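Local coordinates for protein glycosyl transferase (Staphylococcus aureus, PDB 5TZJ) that is a family 2 glycosyl transferase that binds uridine-diphosphate-N-acetylglucosamine in its N-terminal part and carries a helical linker region of the TarS type behind it, at residues A176-L180 and V224-I228; P218-Y222 and Q273-L278; D243-A247 and R288-V293; F249-F254 and F281-V285. All coordinates share one frame; numbering follows the deposited sequence.

Contact 1 of 4, residues A176-L180 and V224-I228; sequences AEDQL and VMRLI. With UD1 (uridine-diphosphate-N-acetylglucosamine), chain C.
Leu180 and Ile228 lie alongside each other, their side chains heading opposite ways, with Leu180 CD1 3.8 Å from Ile228 CG1. The other branch of the leucine, CD2, rests on Leu227 CB at 3.9 Å. Ile228 reaches on along the helix surface, and its CD1 packs 3.7 Å from Gln179 CB. One turn back, Val224 sends CG1, anti to its backbone N (chi1 174°), to 3.4 Å from Ala176 O and also against Leu180 CB. Met225 starts out pointing away, but bends at chi2 and chi3 to bring its methyl CE 3.6 Å from Gln179 OE1.

Behind this layer, helix 239-256 backs the same side chains: Phe249 touches both Gln179 and Ile228, and His253 touches Met225. Glu177, whose side chain leaves the backbone away from the seam, binds uridine-diphosphate-N-acetylglucosamine with both carboxylate oxygens, OE1 accepting from ligand O4' at 2.7 Å and OE2 from ligand O6' at 2.7 Å. Arg75 forms a salt bridge with OE1, which is likely to hold the carboxylate in place. The start of helix 177-188 is thus two-sided: two hydroxyls of the ligand are gripped by a carboxylate, while apolar packing seats the same turn on linker helix 218-233.

Contact 2 of 4, residues P218-Y222 and Q273-L278; sequences PEDFY and QWINAL
Pro218 points CG at one face of the Trp274 indole in a CH-pi contact, the two side chains crossing at about a right angle; CG stands 3.7 Å from the centroid of the five-membered ring and 15° off its normal. A second CH-pi contact puts Leu278 CB 4.0 Å from the centroid of the Tyr222 ring, again over a face. The opposite face of that tyrosine is covered by its neighbour Phe221, whose CD2 sits over the ring centre, so the phenol is sandwiched. Trp274 CE3 meets the same ring at its edge.

Plain apolar packing fills the middle. Ala277 CB, where the backbones come close, touches Tyr222 CD2 at 3.6 Å and Pro218 CB at 4.0 Å. Leu278 holds CG anti to its backbone N (chi1 173°), and its CD1 comes snugly to 3.4 Å from Tyr222 CE1. The two helix segments run nearly parallel, their axes 8.6 Å apart and crossing at -23°.

Among the polar links, a water donates to Glu219 OE2 at 2.7 Å and to Gln273 O at 2.8 Å, bridging the two helices at their exposed edge. The hydroxyl of the buried Tyr222 is hydrogen-bonded to Thr259 OG1, beyond both segments. The tyrosine should therefore be well fixed, the ring by packing on its two faces and the hydroxyl by a bond, while direct cohesion between helices 218-233 and 271-282 is essentially apolar.

Contact 3 of 4, residues D243-A247 and R288-V293; sequences DQILA and RVDALV
Ala247 CB is the hub of the contact, set against Leu292 CB at 3.7 Å, Val293 CG1 at 3.8 Å and Val289 CG1 at 4.0 Å. The small methyl lets the loop come close, the CA atoms of Ala247 and Val293 being 5.0 Å apart. One turn earlier on the helix, Asp243 CB packs 3.7 Å from Leu292 CD1, while Val289 CG2 lies near the carboxylate of the same aspartate. Gln244 bends at chi2 and brings its NE2 to Leu292 CB, crossing that side chain at a slant.

At the polar edge Arg288, stretched out as far as NE, grips Asp243 side-on with two nitrogens. NE donates to Asp243 OD2 at 2.7 Å in a nearly straight bond (167°), OD2 lying in the guanidinium plane; NH2 donates to Asp243 OD1 at 2.7 Å in a more bent one (147°), with OD1 tilted from that plane. Each oxygen uses its syn lone pair, and the carboxylate and guanidinium planes are 25° apart. This two-pronged salt bridge probably balances the charge of a buried aspartate and should fix its rotation.

Residues 288-293 lie in the loop between helices 271-282 and 298-305. Val293 touches Leu301 and Asp290 forms a salt bridge with Arg305, both on helix 298-305, while Leu246 packs on Ala229 and Leu233 of helix 218-233.

Contact 4 of 4, residues F249-F254 and F281-V285; sequences FLNRHF and FIQAV
Phe281 pushes its ring into the side of helix 239-256, where the packing is closest. Its CZ lies 3.6 Å from Leu250 CD2 and 4.1 Å from Phe249 CE2, at the edge of the Phe249 ring. Next to them CE2 stands over a face of His253, 3.7 Å from His253 NE2, in a T-shaped pair with planes at 76°. The histidine is hydrogen-bonded through NE2 to Thr259 OG1, which should steady the ring that Phe281 meets.

From Ile282 the chain makes a type I beta turn, closed by the bond from Val285 N to Ile282 O at 2.8 Å. That turn carries the sparser side. Leu250 CD1 and Val285 CG1 meet tip to tip at 3.7 Å, and Ile282 CD1 meets the edge of Phe254, 4.0 Å from its CE1. The backbones stay well apart, with Leu250 CA 9.4 Å from Ile282 CA; in the turn, Gln283 is exposed and its NE2 bonds to Arg305 O.

How the contacts relate
From the N terminus, contact 1 closes the first loop, bringing helix 218-233 back to the start of helix 177-188 beside the ligand pocket. Before it closes, contact 2 has opened at 218-222, so the two cross; contact 2 closes at 273-278 on helix 271-282. Within that span helix 239-256 opens contacts 3 and 4, and both cross contact 2. Contact 4 closes first, at 281-285, and lies wholly within the span of contact 3, which ends at 288-293. Contacts 3 and 4 follow contact 1 in series. Met225 of contact 1 and Phe221 of contact 2 both touch His253 of contact 4, joining helix 218-233 to helix 239-256, while contact 1 ties in helix 177-188.

Contact 1 of 4, residues A176-L180 and V224-I228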
loop_
_atom_site.group_PDB
_atom_site.type_symbol
_atom_site.label_atom_id
_atom_site.label_comp_id
_atom_site.label_asym_id
_atom_site.label_seq_id
_atom_site.Cartn_x
_atom_site.Cartn_y
_atom_site.Cartn_z
ATOM N N ALA A 176 2.761 -4.377 -4.922
ATOM C CA ALA A 176 3.141 -4.363 -3.510
ATOM C C ALA A 176 4.351 -3.471 -3.223
ATOM O O ALA A 176 4.711 -3.301 -2.049
ATOM C CB ALA A 176 3.399 -5.771 -2.948
ATOM N N GLU A 177 4.942 -2.845 -4.245
ATOM C CA GLU A 177 6.049 -1.903 -4.063
ATOM C C GLU A 177 5.629 -0.708 -3.199
ATOM O O GLU A 177 6.446 -0.144 -2.457
ATOM C CB GLU A 177 6.587 -1.487 -5.468
ATOM C CG GLU A 177 5.885 -0.322 -6.228
ATOM C CD GLU A 177 4.330 -0.429 -6.439
ATOM O OE1 GLU A 177 3.668 0.636 -6.556
ATOM O OE2 GLU A 177 3.745 -1.534 -6.499
ATOM N N ASP A 178 4.355 -0.362 -3.204
ATOM C CA ASP A 178 3.947 0.810 -2.432
ATOM C C ASP A 178 3.899 0.492 -0.948
ATOM O O ASP A 178 4.074 1.380 -0.114
ATOM C CB ASP A 178 2.585 1.306 -2.930
ATOM C CG ASP A 178 1.556 0.158 -3.128
ATOM O OD1 ASP A 178 1.904 -1.053 -3.039
ATOM O OD2 ASP A 178 0.384 0.475 -3.394
ATOM N N GLN A 179 3.688 -0.773 -0.590
ATOM C CA GLN A 179 3.423 -1.057 0.816
ATOM C C GLN A 179 4.628 -0.696 1.669
ATOM O O GLN A 179 4.476 -0.097 2.741
ATOM C CB GLN A 179 3.058 -2.524 0.997
ATOM C CG GLN A 179 1.686 -2.837 0.337
ATOM C CD GLN A 179 1.161 -4.199 0.731
ATOM O OE1 GLN A 179 1.411 -4.689 1.850
ATOM N NE2 GLN A 179 0.408 -4.811 -0.165
ATOM N N LEU A 180 5.834 -1.022 1.184
ATOM C CA LEU A 180 7.048 -0.730 1.950
ATOM C C LEU A 180 7.289 0.780 1.985
ATOM O O LEU A 180 7.595 1.348 3.037
ATOM C CB LEU A 180 8.235 -1.480 1.316
ATOM C CG LEU A 180 9.664 -1.274 1.885
ATOM C CD1 LEU A 180 9.664 -1.636 3.378
ATOM C CD2 LEU A 180 10.747 -2.068 1.097
ATOM N N VAL A 224 8.925 -8.428 -0.115
ATOM C CA VAL A 224 8.495 -7.083 0.328
ATOM C C VAL A 224 7.824 -7.170 1.706
ATOM O O VAL A 224 7.954 -6.258 2.540
ATOM C CB VAL A 224 7.521 -6.464 -0.686
ATOM C CG1 VAL A 224 6.944 -5.105 -0.162
ATOM C CG2 VAL A 224 8.155 -6.367 -2.136
ATOM N N MET A 225 7.108 -8.263 1.968
ATOM C CA MET A 225 6.472 -8.388 3.298
ATOM C C MET A 225 7.531 -8.514 4.405
ATOM O O MET A 225 7.440 -7.842 5.448
ATOM C CB MET A 225 5.498 -9.577 3.317
ATOM C CG MET A 225 4.320 -9.472 2.307
ATOM S SD MET A 225 3.371 -7.950 2.430
ATOM C CE MET A 225 3.893 -7.076 0.917
ATOM N N ARG A 226 8.548 -9.363 4.182
ATOM C CA ARG A 226 9.679 -9.473 5.104
ATOM C C ARG A 226 10.354 -8.119 5.339
ATOM O O ARG A 226 10.680 -7.764 6.479
ATOM C CB ARG A 226 10.685 -10.495 4.552
ATOM C CG ARG A 226 11.821 -10.822 5.511
ATOM C CD ARG A 226 12.887 -11.675 4.834
ATOM N NE ARG A 226 13.614 -10.878 3.835
ATOM C CZ ARG A 226 14.519 -9.933 4.125
ATOM N NH1 ARG A 226 14.845 -9.700 5.396
ATOM N NH2 ARG A 226 15.139 -9.258 3.124
ATOM N N LEU A 227 10.658 -7.375 4.262
ATOM C CA LEU A 227 11.272 -6.060 4.453
ATOM C C LEU A 227 10.413 -5.169 5.339
ATOM O O LEU A 227 10.938 -4.374 6.124
ATOM C CB LEU A 227 11.534 -5.359 3.095
ATOM C CG LEU A 227 12.600 -6.022 2.222
ATOM C CD1 LEU A 227 12.605 -5.516 0.776
ATOM C CD2 LEU A 227 13.974 -5.747 2.837
ATOM N N ILE A 228 9.087 -5.255 5.203
ATOM C CA ILE A 228 8.198 -4.462 6.053
ATOM C C ILE A 228 8.329 -4.875 7.504
ATOM O O ILE A 228 8.397 -4.029 8.393
ATOM C CB ILE A 228 6.738 -4.558 5.567
ATOM C CG1 ILE A 228 6.568 -3.726 4.291
ATOM C CG2 ILE A 228 5.758 -3.906 6.577
ATOM C CD1 ILE A 228 5.247 -4.088 3.566
HETATM C "C1'" UD1 C . -2.689 0.210 -7.800
HETATM C "C2'" UD1 C . -2.200 1.370 -6.941
HETATM C "C3'" UD1 C . -0.968 1.896 -7.599
HETATM C "C4'" UD1 C . 0.093 0.876 -7.380
HETATM C "C5'" UD1 C . -0.250 -0.338 -8.246
HETATM C "C6'" UD1 C . 0.760 -1.431 -8.052
HETATM C "C7'" UD1 C . -4.165 2.323 -5.704
HETATM C "C8'" UD1 C . -4.057 1.167 -4.726
HETATM N "N2'" UD1 C . -3.253 2.415 -6.816
HETATM O "O1'" UD1 C . -3.058 0.755 -9.012
HETATM O "O3'" UD1 C . -0.601 3.219 -7.115
HETATM O "O4'" UD1 C . 1.357 1.412 -7.719
HETATM O "O5'" UD1 C . -1.607 -0.846 -7.903
HETATM O "O6'" UD1 C . 1.050 -1.571 -6.682
HETATM O "O7'" UD1 C . -5.002 3.145 -5.587
HETATM N N1 UD1 C . 3.119 2.118 -14.647
HETATM C C2 UD1 C . 4.543 2.383 -14.996
HETATM N N3 UD1 C . 5.399 1.302 -15.579
HETATM C C4 UD1 C . 4.813 -0.018 -15.786
HETATM C C5 UD1 C . 3.387 -0.288 -15.409
HETATM C C6 UD1 C . 2.552 0.793 -14.835
HETATM O O2 UD1 C . 4.991 3.452 -14.818
HETATM O O4 UD1 C . 5.490 -0.876 -16.251
HETATM C C1B UD1 C . 2.350 3.171 -14.035
HETATM C C2B UD1 C . 0.850 3.355 -14.635
HETATM O "O2'" UD1 C . 0.923 4.168 -15.873
HETATM C C3B UD1 C . 0.167 3.916 -13.637
HETATM C C4B UD1 C . 0.823 3.406 -12.337
HETATM O O4B UD1 C . 2.194 2.842 -12.754
HETATM O O3B UD1 C . 0.344 5.412 -13.616
HETATM C C5B UD1 C . 0.115 2.357 -11.681
HETATM O O5B UD1 C . -0.021 1.264 -12.548
HETATM P PA UD1 C . -1.548 0.666 -12.737
HETATM O O1A UD1 C . -1.592 -0.284 -13.906
HETATM O O2A UD1 C . -2.532 1.809 -12.905
HETATM O O3A UD1 C . -1.840 -0.105 -11.288
HETATM P PB UD1 C . -3.237 -0.123 -10.403
HETATM O O1B UD1 C . -4.436 0.436 -11.137
HETATM O O2B UD1 C . -3.418 -1.620 -10.205
#

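Contact 2 of 4, residues P218-Y222 and Q273-L278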
loop_
_atom_site.group_PDB
_atom_site.type_symbol
_atom_site.label_atom_id
_atom_site.label_comp_id
_atom_site.label_asym_id
_atom_site.label_seq_id
_atom_site.Cartn_x
_atom_site.Cartn_y
_atom_site.Cartn_z
ATOM N N PRO A 218 5.587 -15.584 -5.694
ATOM C CA PRO A 218 5.474 -15.536 -4.223
ATOM C C PRO A 218 6.772 -15.071 -3.607
ATOM O O PRO A 218 6.778 -14.339 -2.613
ATOM C CB PRO A 218 5.157 -17.000 -3.835
ATOM C CG PRO A 218 4.703 -17.653 -5.068
ATOM C CD PRO A 218 5.297 -16.916 -6.252
ATOM N N GLU A 219 7.892 -15.452 -4.222
ATOM C CA GLU A 219 9.191 -15.039 -3.717
ATOM C C GLU A 219 9.309 -13.509 -3.686
ATOM O O GLU A 219 9.715 -12.927 -2.674
ATOM C CB GLU A 219 10.291 -15.665 -4.584
ATOM C CG GLU A 219 10.335 -17.227 -4.532
ATOM C CD GLU A 219 9.256 -17.943 -5.392
ATOM O OE1 GLU A 219 8.560 -17.297 -6.219
ATOM O OE2 GLU A 219 9.120 -19.188 -5.238
ATOM N N ASP A 220 8.988 -12.843 -4.795
ATOM C CA ASP A 220 9.122 -11.380 -4.812
ATOM C C ASP A 220 8.094 -10.725 -3.894
ATOM O O ASP A 220 8.410 -9.774 -3.173
ATOM C CB ASP A 220 8.975 -10.842 -6.240
ATOM C CG ASP A 220 10.116 -11.240 -7.110
ATOM O OD1 ASP A 220 11.190 -11.533 -6.558
ATOM O OD2 ASP A 220 9.956 -11.267 -8.330
ATOM N N PHE A 221 6.846 -11.214 -3.914
ATOM C CA PHE A 221 5.811 -10.612 -3.087
ATOM C C PHE A 221 6.182 -10.668 -1.617
ATOM O O PHE A 221 6.092 -9.660 -0.902
ATOM C CB PHE A 221 4.466 -11.324 -3.309
ATOM C CG PHE A 221 3.367 -10.819 -2.423
ATOM C CD1 PHE A 221 2.804 -9.569 -2.654
ATOM C CD2 PHE A 221 2.903 -11.580 -1.349
ATOM C CE1 PHE A 221 1.777 -9.068 -1.836
ATOM C CE2 PHE A 221 1.875 -11.107 -0.541
ATOM C CZ PHE A 221 1.307 -9.834 -0.785
ATOM N N TYR A 222 6.578 -11.859 -1.133
ATOM C CA TYR A 222 6.786 -12.031 0.299
ATOM C C TYR A 222 8.132 -11.498 0.755
ATOM O O TYR A 222 8.309 -11.263 1.947
ATOM C CB TYR A 222 6.671 -13.532 0.680
ATOM C CG TYR A 222 5.222 -14.018 0.684
ATOM C CD1 TYR A 222 4.309 -13.539 1.629
ATOM C CD2 TYR A 222 4.761 -14.922 -0.280
ATOM C CE1 TYR A 222 2.970 -13.951 1.605
ATOM C CE2 TYR A 222 3.404 -15.357 -0.276
ATOM C CZ TYR A 222 2.542 -14.869 0.696
ATOM O OH TYR A 222 1.181 -15.207 0.723
ATOM N N GLN A 273 5.916 -23.595 -2.987
ATOM C CA GLN A 273 6.580 -22.319 -3.249
ATOM C C GLN A 273 5.983 -21.219 -2.378
ATOM O O GLN A 273 6.699 -20.341 -1.880
ATOM C CB GLN A 273 6.433 -21.919 -4.709
ATOM C CG GLN A 273 7.067 -22.820 -5.704
ATOM C CD GLN A 273 6.590 -22.473 -7.124
ATOM O OE1 GLN A 273 6.564 -21.285 -7.527
ATOM N NE2 GLN A 273 6.184 -23.500 -7.865
ATOM N N TRP A 274 4.662 -21.231 -2.233
ATOM C CA TRP A 274 3.988 -20.224 -1.406
ATOM C C TRP A 274 4.397 -20.346 0.070
ATOM O O TRP A 274 4.687 -19.338 0.721
ATOM C CB TRP A 274 2.456 -20.337 -1.558
ATOM C CG TRP A 274 1.950 -19.755 -2.842
ATOM C CD1 TRP A 274 2.168 -20.245 -4.109
ATOM C CD2 TRP A 274 1.220 -18.526 -3.003
ATOM N NE1 TRP A 274 1.580 -19.412 -5.045
ATOM C CE2 TRP A 274 0.993 -18.356 -4.392
ATOM C CE3 TRP A 274 0.719 -17.559 -2.099
ATOM C CZ2 TRP A 274 0.282 -17.259 -4.914
ATOM C CZ3 TRP A 274 -0.029 -16.471 -2.612
ATOM C CH2 TRP A 274 -0.227 -16.337 -4.014
ATOM N N ILE A 275 4.384 -21.571 0.637
ATOM C CA ILE A 275 4.657 -21.649 2.075
ATOM C C ILE A 275 6.131 -21.385 2.361
ATOM O O ILE A 275 6.489 -20.821 3.409
ATOM C CB ILE A 275 4.180 -23.005 2.667
ATOM C CG1 ILE A 275 3.983 -22.947 4.203
ATOM C CG2 ILE A 275 5.168 -24.165 2.369
ATOM C CD1 ILE A 275 2.608 -22.329 4.677
ATOM N N ASN A 276 7.029 -21.736 1.433
ATOM C CA ASN A 276 8.417 -21.386 1.654
ATOM C C ASN A 276 8.598 -19.854 1.644
ATOM O O ASN A 276 9.282 -19.294 2.508
ATOM C CB ASN A 276 9.288 -22.108 0.624
ATOM C CG ASN A 276 9.329 -23.632 0.881
ATOM O OD1 ASN A 276 9.198 -24.095 2.030
ATOM N ND2 ASN A 276 9.496 -24.416 -0.184
ATOM N N ALA A 277 7.976 -19.156 0.708
ATOM C CA ALA A 277 8.137 -17.693 0.684
ATOM C C ALA A 277 7.411 -17.026 1.859
ATOM O O ALA A 277 7.973 -16.158 2.544
ATOM C CB ALA A 277 7.624 -17.109 -0.626
ATOM N N LEU A 278 6.146 -17.411 2.096
ATOM C CA LEU A 278 5.454 -16.876 3.267
ATOM C C LEU A 278 6.216 -17.184 4.550
ATOM O O LEU A 278 6.318 -16.338 5.445
ATOM C CB LEU A 278 4.028 -17.435 3.329
ATOM C CG LEU A 278 3.213 -17.114 4.600
ATOM C CD1 LEU A 278 2.850 -15.622 4.551
ATOM C CD2 LEU A 278 1.947 -17.977 4.508
HETATM O O HOH W 1 9.377 -20.093 -2.727
#

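Contact 3 of 4, residues D243-A247 and R288-V293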
loop_
_atom_site.group_PDB
_atom_site.type_symbol
_atom_site.label_atom_id
_atom_site.label_comp_id
_atom_site.label_asym_id
_atom_site.label_seq_id
_atom_site.Cartn_x
_atom_site.Cartn_y
_atom_site.Cartn_z
ATOM N N ASP A 243 5.989 -3.981 18.253
ATOM C CA ASP A 243 5.292 -5.268 18.179
ATOM C C ASP A 243 3.843 -5.053 17.810
ATOM O O ASP A 243 3.280 -5.791 16.987
ATOM C CB ASP A 243 5.351 -6.013 19.525
ATOM C CG ASP A 243 6.672 -6.759 19.759
ATOM O OD1 ASP A 243 7.615 -6.657 18.909
ATOM O OD2 ASP A 243 6.758 -7.484 20.797
ATOM N N GLN A 244 3.229 -4.030 18.405
ATOM C CA GLN A 244 1.815 -3.764 18.163
ATOM C C GLN A 244 1.580 -3.319 16.733
ATOM O O GLN A 244 0.590 -3.727 16.118
ATOM C CB GLN A 244 1.303 -2.702 19.135
ATOM C CG GLN A 244 0.336 -3.264 20.156
ATOM C CD GLN A 244 -0.893 -3.937 19.497
ATOM O OE1 GLN A 244 -1.311 -3.575 18.383
ATOM N NE2 GLN A 244 -1.454 -4.926 20.173
ATOM N N ILE A 245 2.482 -2.493 16.176
ATOM C CA ILE A 245 2.358 -2.126 14.753
ATOM C C ILE A 245 2.536 -3.350 13.841
ATOM O O ILE A 245 1.774 -3.562 12.884
ATOM C CB ILE A 245 3.343 -0.998 14.415
ATOM C CG1 ILE A 245 2.892 0.286 15.125
ATOM C CG2 ILE A 245 3.524 -0.793 12.856
ATOM C CD1 ILE A 245 4.077 1.246 15.318
ATOM N N LEU A 246 3.553 -4.156 14.090
ATOM C CA LEU A 246 3.702 -5.390 13.305
ATOM C C LEU A 246 2.452 -6.264 13.379
ATOM O O LEU A 246 1.970 -6.751 12.347
ATOM C CB LEU A 246 4.905 -6.159 13.788
ATOM C CG LEU A 246 5.403 -7.344 12.970
ATOM C CD1 LEU A 246 5.493 -7.044 11.429
ATOM C CD2 LEU A 246 6.831 -7.712 13.478
ATOM N N ALA A 247 1.876 -6.445 14.591
ATOM C CA ALA A 247 0.649 -7.223 14.695
ATOM C C ALA A 247 -0.461 -6.632 13.840
ATOM O O ALA A 247 -1.159 -7.367 13.139
ATOM C CB ALA A 247 0.188 -7.332 16.174
ATOM N N ARG A 288 6.612 -13.901 19.818
ATOM C CA ARG A 288 5.819 -13.202 20.844
ATOM C C ARG A 288 4.759 -12.298 20.232
ATOM O O ARG A 288 3.785 -11.942 20.911
ATOM C CB ARG A 288 6.740 -12.363 21.737
ATOM C CG ARG A 288 7.477 -11.199 20.927
ATOM C CD ARG A 288 8.593 -10.481 21.695
ATOM N NE ARG A 288 8.829 -9.224 20.967
ATOM C CZ ARG A 288 9.926 -8.951 20.235
ATOM N NH1 ARG A 288 10.966 -9.809 20.203
ATOM N NH2 ARG A 288 10.005 -7.803 19.544
ATOM N N VAL A 289 4.921 -11.926 18.956
ATOM C CA VAL A 289 3.972 -11.023 18.338
ATOM C C VAL A 289 2.666 -11.742 18.068
ATOM O O VAL A 289 1.620 -11.094 17.947
ATOM C CB VAL A 289 4.568 -10.441 17.031
ATOM C CG1 VAL A 289 3.550 -9.549 16.307
ATOM C CG2 VAL A 289 5.868 -9.705 17.323
ATOM N N ASP A 290 2.705 -13.079 17.958
ATOM C CA ASP A 290 1.512 -13.822 17.559
ATOM C C ASP A 290 0.395 -13.626 18.568
ATOM O O ASP A 290 -0.787 -13.604 18.201
ATOM C CB ASP A 290 1.832 -15.315 17.446
ATOM C CG ASP A 290 2.829 -15.650 16.320
ATOM O OD1 ASP A 290 3.404 -14.689 15.728
ATOM O OD2 ASP A 290 3.091 -16.883 16.087
ATOM N N ALA A 291 0.763 -13.443 19.835
ATOM C CA ALA A 291 -0.189 -13.227 20.924
ATOM C C ALA A 291 -0.938 -11.924 20.747
ATOM O O ALA A 291 -2.019 -11.752 21.341
ATOM C CB ALA A 291 0.545 -13.218 22.292
ATOM N N LEU A 292 -0.421 -11.018 19.922
ATOM C CA LEU A 292 -1.110 -9.749 19.716
ATOM C C LEU A 292 -1.977 -9.696 18.469
ATOM O O LEU A 292 -2.686 -8.700 18.308
ATOM C CB LEU A 292 -0.114 -8.580 19.611
ATOM C CG LEU A 292 1.008 -8.475 20.639
ATOM C CD1 LEU A 292 1.933 -7.307 20.220
ATOM C CD2 LEU A 292 0.422 -8.289 22.001
ATOM N N VAL A 293 -1.870 -10.660 17.533
ATOM C CA VAL A 293 -2.692 -10.632 16.310
ATOM C C VAL A 293 -4.077 -11.212 16.618
ATOM O O VAL A 293 -4.257 -11.840 17.666
ATOM C CB VAL A 293 -2.035 -11.418 15.160
ATOM C CG1 VAL A 293 -0.625 -10.875 14.924
ATOM C CG2 VAL A 293 -1.989 -12.933 15.496
#

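Contact 4 of 4, residues F249-F254 and F281-V285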
loop_
_atom_site.group_PDB
_atom_site.type_symbol
_atom_site.label_atom_id
_atom_site.label_comp_id
_atom_site.label_asym_id
_atom_site.label_seq_id
_atom_site.Cartn_x
_atom_site.Cartn_y
_atom_site.Cartn_z
ATOM N N PHE A 249 -0.146 -4.789 11.170
ATOM C CA PHE A 249 0.197 -5.064 9.780
ATOM C C PHE A 249 -0.143 -6.509 9.431
ATOM O O PHE A 249 -0.630 -6.793 8.329
ATOM C CB PHE A 249 1.690 -4.793 9.491
ATOM C CG PHE A 249 2.046 -5.086 8.045
ATOM C CD1 PHE A 249 1.606 -4.243 7.032
ATOM C CD2 PHE A 249 2.644 -6.285 7.700
ATOM C CE1 PHE A 249 1.862 -4.540 5.672
ATOM C CE2 PHE A 249 2.912 -6.573 6.347
ATOM C CZ PHE A 249 2.514 -5.702 5.350
ATOM N N LEU A 250 0.100 -7.430 10.360
ATOM C CA LEU A 250 -0.217 -8.836 10.084
ATOM C C LEU A 250 -1.736 -9.059 9.997
ATOM O O LEU A 250 -2.197 -9.819 9.147
ATOM C CB LEU A 250 0.418 -9.729 11.150
ATOM C CG LEU A 250 1.960 -9.774 11.148
ATOM C CD1 LEU A 250 2.497 -10.525 12.409
ATOM C CD2 LEU A 250 2.484 -10.473 9.870
ATOM N N ASN A 251 -2.537 -8.369 10.842
ATOM C CA ASN A 251 -3.994 -8.476 10.726
ATOM C C ASN A 251 -4.470 -8.063 9.336
ATOM O O ASN A 251 -5.298 -8.747 8.710
ATOM C CB ASN A 251 -4.678 -7.588 11.772
ATOM C CG ASN A 251 -4.567 -8.155 13.179
ATOM O OD1 ASN A 251 -4.347 -9.362 13.393
ATOM N ND2 ASN A 251 -4.723 -7.291 14.150
ATOM N N ARG A 252 -4.019 -6.878 8.891
ATOM C CA ARG A 252 -4.324 -6.392 7.556
ATOM C C ARG A 252 -3.919 -7.414 6.494
ATOM O O ARG A 252 -4.705 -7.745 5.592
ATOM C CB ARG A 252 -3.587 -5.065 7.325
ATOM C CG ARG A 252 -3.471 -4.692 5.829
ATOM C CD ARG A 252 -2.054 -4.161 5.394
ATOM N NE ARG A 252 -1.950 -4.226 3.923
ATOM C CZ ARG A 252 -2.426 -3.300 3.098
ATOM N NH1 ARG A 252 -2.955 -2.196 3.583
ATOM N NH2 ARG A 252 -2.339 -3.464 1.771
ATOM N N HIS A 253 -2.680 -7.873 6.569
ATOM C CA HIS A 253 -2.096 -8.677 5.479
ATOM C C HIS A 253 -2.853 -9.983 5.312
ATOM O O HIS A 253 -3.277 -10.337 4.205
ATOM C CB HIS A 253 -0.640 -8.968 5.782
ATOM C CG HIS A 253 -0.012 -9.936 4.821
ATOM N ND1 HIS A 253 0.516 -9.521 3.620
ATOM C CD2 HIS A 253 0.140 -11.287 4.861
ATOM C CE1 HIS A 253 0.978 -10.574 2.955
ATOM N NE2 HIS A 253 0.767 -11.662 3.685
ATOM N N PHE A 254 -3.089 -10.691 6.438
ATOM C CA PHE A 254 -3.748 -11.992 6.387
ATOM C C PHE A 254 -5.223 -11.867 6.071
ATOM O O PHE A 254 -5.817 -12.846 5.590
ATOM C CB PHE A 254 -3.558 -12.771 7.722
ATOM C CG PHE A 254 -2.241 -13.505 7.798
ATOM C CD1 PHE A 254 -1.062 -12.830 8.147
ATOM C CD2 PHE A 254 -2.184 -14.862 7.495
ATOM C CE1 PHE A 254 0.140 -13.495 8.193
ATOM C CE2 PHE A 254 -0.995 -15.537 7.565
ATOM C CZ PHE A 254 0.174 -14.872 7.900
ATOM N N PHE A 281 8.919 -14.784 5.335
ATOM C CA PHE A 281 8.387 -13.530 5.859
ATOM C C PHE A 281 7.981 -13.706 7.337
ATOM O O PHE A 281 8.431 -12.934 8.210
ATOM C CB PHE A 281 7.219 -13.099 4.970
ATOM C CG PHE A 281 6.135 -12.217 5.636
ATOM C CD1 PHE A 281 6.464 -11.110 6.398
ATOM C CD2 PHE A 281 4.784 -12.466 5.351
ATOM C CE1 PHE A 281 5.467 -10.275 6.942
ATOM C CE2 PHE A 281 3.774 -11.649 5.852
ATOM C CZ PHE A 281 4.109 -10.535 6.636
ATOM N N ILE A 282 7.236 -14.771 7.644
ATOM C CA ILE A 282 6.795 -14.956 9.046
ATOM C C ILE A 282 7.982 -15.235 9.967
ATOM O O ILE A 282 7.957 -14.845 11.136
ATOM C CB ILE A 282 5.714 -16.046 9.096
ATOM C CG1 ILE A 282 4.583 -15.637 8.159
ATOM C CG2 ILE A 282 5.132 -16.244 10.556
ATOM C CD1 ILE A 282 4.066 -14.176 8.490
ATOM N N GLN A 283 9.096 -15.781 9.438
ATOM C CA GLN A 283 10.248 -16.036 10.293
ATOM C C GLN A 283 10.944 -14.759 10.735
ATOM O O GLN A 283 11.667 -14.759 11.742
ATOM C CB GLN A 283 11.221 -17.002 9.591
ATOM C CG GLN A 283 10.735 -18.461 9.787
ATOM C CD GLN A 283 11.501 -19.521 8.995
ATOM O OE1 GLN A 283 12.575 -19.277 8.458
ATOM N NE2 GLN A 283 10.926 -20.716 8.918
ATOM N N ALA A 284 10.706 -13.666 10.055
ATOM C CA ALA A 284 11.180 -12.388 10.545
ATOM C C ALA A 284 10.302 -11.808 11.651
ATOM O O ALA A 284 10.711 -10.799 12.230
ATOM C CB ALA A 284 11.223 -11.368 9.388
ATOM N N VAL A 285 9.120 -12.380 11.892
ATOM C CA VAL A 285 8.199 -11.923 12.933
ATOM C C VAL A 285 8.503 -12.698 14.213
ATOM O O VAL A 285 8.363 -13.928 14.222
ATOM C CB VAL A 285 6.738 -12.111 12.491
ATOM C CG1 VAL A 285 5.715 -11.770 13.629
ATOM C CG2 VAL A 285 6.437 -11.272 11.204
#